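Ice-binding protein (Colwellia, PDB 3WP9) binds to the surface of ice crystals, inhibits their growth and hinders the recrystallization of small ice grains into larger ones. Local coordinates at residues Glu50-Gly62 / Cys66-Val78. Numbering follows the deposited sequence.
Sequences EVTGAMYTVDSAG and CSINSPYLLELAV
A parallel strand pair, 55-57 with 67-69, and the start of the following helix packed on it meet through Tyr56 and Ile68 at one end of the right-handed beta-helix, where 67-69 is the outermost strand of its sheet and leads into the long helix that begins at Pro71. Three backbone bonds join the segments. Ile68 N reaches Met55 O at 2.9 Å, Thr57 N gives a nearly straight bond (171°) to Ile68 O, and Ser70 N meets Thr57 O at 2.8 Å, carrying the pairing up to the helix start. The Tyr56 ring, wide and flat, bridges strand and helix: Leu73 CD2 sits over one face, 4.0 Å from the ring centroid in a CH-pi contact, while Ile68 CB and CG2 pack against Tyr56 CD1 and CE1. With CG anti to the carbonyl carbon (chi1 -71°), the ring swings out to both neighbours. Forked Leu74 suits the strand's end: its CD1 lies against the Thr57 backbone and Val58 CG1, and both methyls reach Tyr56 CB, CD1 at 3.8 Å. With an alanine here instead of Tyr56, the Leu73 methyl would probably lose its aromatic face and a gap would open between Ile68 and the helix. On the other face of the sheet, Met55 lays its flexible thioether beside Cys66 SG, which is disulfide-bonded to Cys48, with Met55 CE 3.9 Å from that sulfur. Here small hydroxyl residues leave room for a water that donates to Thr57 OG1 and Ser67 OG and accepts from Gly62 N; Ser67 OG also bonds Pro63 O. The chemistry is thus divided, apolar packing seating the helix against the strands while water and backbone bonds tie the edge strand and its connecting loop.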
# COMPACT_ATOMS: atom_id res chain seq x y z
N GLU A 50 5.84 17.88 -3.72
CA GLU A 50 6.18 16.51 -3.44
C GLU A 50 5.30 15.50 -4.22
O GLU A 50 5.55 14.29 -4.11
CB GLU A 50 6.07 16.20 -1.92
CG GLU A 50 6.96 17.09 -1.09
CD GLU A 50 6.70 16.88 0.38
OE1 GLU A 50 7.43 16.03 0.98
OE2 GLU A 50 5.72 17.50 0.90
N VAL A 51 4.28 15.95 -4.97
CA VAL A 51 3.35 15.04 -5.63
C VAL A 51 3.47 15.32 -7.16
O VAL A 51 3.28 16.48 -7.58
CB VAL A 51 1.89 15.21 -5.11
CG1 VAL A 51 0.93 14.24 -5.77
CG2 VAL A 51 1.85 14.94 -3.59
N THR A 52 3.85 14.31 -7.96
CA THR A 52 3.76 14.56 -9.42
C THR A 52 2.39 14.43 -10.09
O THR A 52 2.22 14.97 -11.19
CB THR A 52 4.70 13.69 -10.20
OG1 THR A 52 4.27 12.32 -10.03
CG2 THR A 52 6.18 13.97 -9.73
N GLY A 53 1.44 13.72 -9.51
CA GLY A 53 0.07 13.74 -9.98
C GLY A 53 -0.83 14.76 -9.33
O GLY A 53 -0.41 15.88 -9.04
N ALA A 54 -2.09 14.39 -9.13
CA ALA A 54 -3.11 15.28 -8.61
C ALA A 54 -3.22 15.01 -7.13
O ALA A 54 -2.95 13.88 -6.67
CB ALA A 54 -4.45 14.99 -9.23
N MET A 55 -3.66 16.03 -6.41
CA MET A 55 -3.93 15.93 -4.99
C MET A 55 -5.37 16.33 -4.81
O MET A 55 -5.72 17.48 -5.17
CB MET A 55 -3.02 16.93 -4.26
CG MET A 55 -3.10 16.84 -2.76
SD MET A 55 -2.10 18.18 -2.02
CE MET A 55 -0.46 17.65 -2.43
N TYR A 56 -6.22 15.40 -4.30
CA TYR A 56 -7.59 15.63 -4.15
C TYR A 56 -7.99 15.81 -2.73
O TYR A 56 -7.61 14.96 -1.86
CB TYR A 56 -8.32 14.39 -4.71
CG TYR A 56 -8.22 14.32 -6.21
CD1 TYR A 56 -8.94 15.20 -7.01
CD2 TYR A 56 -7.36 13.40 -6.83
CE1 TYR A 56 -8.82 15.16 -8.41
CE2 TYR A 56 -7.26 13.31 -8.21
CZ TYR A 56 -7.96 14.21 -8.98
OH TYR A 56 -7.84 14.14 -10.34
N THR A 57 -8.84 16.80 -2.48
CA THR A 57 -9.45 17.00 -1.15
C THR A 57 -10.96 17.10 -1.17
O THR A 57 -11.55 17.33 -2.24
CB THR A 57 -8.80 18.22 -0.43
OG1 THR A 57 -8.97 19.39 -1.24
CG2 THR A 57 -7.26 18.06 -0.34
N VAL A 58 -11.58 16.91 -0.00
CA VAL A 58 -13.00 17.05 0.11
C VAL A 58 -13.46 18.52 0.05
O VAL A 58 -14.65 18.77 -0.16
CB VAL A 58 -13.53 16.38 1.35
CG1 VAL A 58 -13.06 14.95 1.38
CG2 VAL A 58 -13.12 17.07 2.67
N ASP A 59 -12.55 19.49 0.20
CA ASP A 59 -12.97 20.87 0.39
C ASP A 59 -11.87 21.73 -0.16
O ASP A 59 -11.05 21.25 -0.99
CB ASP A 59 -13.29 21.13 1.89
CG ASP A 59 -12.10 20.84 2.81
OD1 ASP A 59 -10.96 20.71 2.35
OD2 ASP A 59 -12.33 20.76 4.05
N SER A 60 -11.84 23.01 0.19
CA SER A 60 -10.83 23.82 -0.46
C SER A 60 -9.74 24.17 0.57
O SER A 60 -8.96 25.12 0.34
CB SER A 60 -11.49 25.06 -1.03
OG SER A 60 -12.13 25.72 0.07
N ALA A 61 -9.67 23.37 1.65
CA ALA A 61 -8.72 23.60 2.76
C ALA A 61 -7.33 22.91 2.62
O ALA A 61 -6.47 23.00 3.51
CB ALA A 61 -9.38 23.23 4.09
N GLY A 62 -7.12 22.22 1.51
CA GLY A 62 -5.90 21.50 1.27
C GLY A 62 -4.77 22.36 0.71
O GLY A 62 -4.88 23.59 0.57
N CYS A 66 -2.12 23.47 -5.73
CA CYS A 66 -2.43 22.32 -6.57
C CYS A 66 -3.65 21.49 -6.13
O CYS A 66 -4.19 20.72 -6.94
CB CYS A 66 -1.22 21.41 -6.63
SG CYS A 66 -0.97 20.55 -5.03
N SER A 67 -4.12 21.60 -4.89
CA SER A 67 -5.15 20.63 -4.53
C SER A 67 -6.47 20.92 -5.25
O SER A 67 -6.75 22.08 -5.60
CB SER A 67 -5.36 20.51 -3.02
OG SER A 67 -5.82 21.74 -2.45
N ILE A 68 -7.28 19.86 -5.41
CA ILE A 68 -8.52 19.92 -6.20
C ILE A 68 -9.69 19.50 -5.34
O ILE A 68 -9.67 18.42 -4.70
CB ILE A 68 -8.38 19.00 -7.42
CG1 ILE A 68 -7.28 19.58 -8.34
CG2 ILE A 68 -9.76 18.92 -8.07
CD1 ILE A 68 -6.57 18.58 -9.24
N ASN A 69 -10.64 20.41 -5.21
CA ASN A 69 -11.83 20.16 -4.41
C ASN A 69 -12.71 19.16 -5.19
O ASN A 69 -13.37 19.53 -6.16
CB ASN A 69 -12.57 21.50 -4.19
CG ASN A 69 -13.67 21.41 -3.17
OD1 ASN A 69 -14.20 20.34 -2.91
ND2 ASN A 69 -14.03 22.55 -2.56
N SER A 70 -12.64 17.89 -4.81
CA SER A 70 -13.29 16.82 -5.56
C SER A 70 -13.86 15.76 -4.62
O SER A 70 -13.43 14.59 -4.69
CB SER A 70 -12.26 16.18 -6.51
OG SER A 70 -12.86 15.65 -7.66
N PRO A 71 -14.85 16.16 -3.78
CA PRO A 71 -15.39 15.29 -2.72
C PRO A 71 -16.07 14.06 -3.24
O PRO A 71 -16.00 13.00 -2.60
CB PRO A 71 -16.36 16.20 -1.97
CG PRO A 71 -16.80 17.19 -3.01
CD PRO A 71 -15.51 17.47 -3.75
N TYR A 72 -16.71 14.16 -4.42
CA TYR A 72 -17.40 12.95 -4.90
C TYR A 72 -16.47 11.80 -5.45
O TYR A 72 -16.67 10.62 -5.14
CB TYR A 72 -18.54 13.32 -5.85
CG TYR A 72 -19.45 12.15 -6.02
CD1 TYR A 72 -20.35 11.78 -4.99
CD2 TYR A 72 -19.43 11.39 -7.19
CE1 TYR A 72 -21.22 10.67 -5.12
CE2 TYR A 72 -20.27 10.31 -7.34
CZ TYR A 72 -21.14 9.94 -6.33
OH TYR A 72 -21.95 8.86 -6.47
N LEU A 73 -15.47 12.18 -6.23
CA LEU A 73 -14.42 11.29 -6.70
C LEU A 73 -13.81 10.60 -5.49
O LEU A 73 -13.55 9.40 -5.50
CB LEU A 73 -13.34 12.05 -7.43
CG LEU A 73 -12.09 11.23 -7.75
CD1 LEU A 73 -12.34 9.81 -8.30
CD2 LEU A 73 -11.11 11.95 -8.67
N LEU A 74 -13.62 11.39 -4.41
CA LEU A 74 -12.97 10.81 -3.22
C LEU A 74 -13.85 9.86 -2.47
O LEU A 74 -13.40 8.85 -1.97
CB LEU A 74 -12.50 11.91 -2.30
CG LEU A 74 -11.15 12.50 -2.73
CD1 LEU A 74 -11.04 13.85 -2.04
CD2 LEU A 74 -9.91 11.64 -2.51
N GLU A 75 -15.12 10.17 -2.42
CA GLU A 75 -16.11 9.31 -1.80
C GLU A 75 -16.16 7.95 -2.48
O GLU A 75 -16.19 6.94 -1.79
CB GLU A 75 -17.48 9.95 -1.93
CG GLU A 75 -18.50 9.23 -1.05
CD GLU A 75 -19.88 9.84 -1.18
OE1 GLU A 75 -20.02 11.03 -1.59
OE2 GLU A 75 -20.84 9.12 -0.84
N LEU A 76 -16.14 7.96 -3.83
CA LEU A 76 -16.11 6.72 -4.60
C LEU A 76 -14.81 5.96 -4.30
O LEU A 76 -14.92 4.78 -3.97
CB LEU A 76 -16.23 6.95 -6.11
CG LEU A 76 -17.56 7.56 -6.57
CD1 LEU A 76 -17.49 7.78 -8.10
CD2 LEU A 76 -18.69 6.66 -6.14
N ALA A 77 -13.64 6.60 -4.45
CA ALA A 77 -12.34 5.96 -4.11
C ALA A 77 -12.31 5.34 -2.74
O ALA A 77 -11.87 4.16 -2.56
CB ALA A 77 -11.17 6.94 -4.23
N VAL A 78 -12.73 6.13 -1.72
CA VAL A 78 -12.73 5.56 -0.35
C VAL A 78 -13.64 4.36 -0.20
O VAL A 78 -13.34 3.34 0.47
CB VAL A 78 -12.97 6.65 0.70
CG1 VAL A 78 -13.26 6.02 2.10
CG2 VAL A 78 -11.78 7.60 0.78
O HOH W 1 -3.35 18.52 -7.86
O HOH W 2 -8.14 22.04 -1.13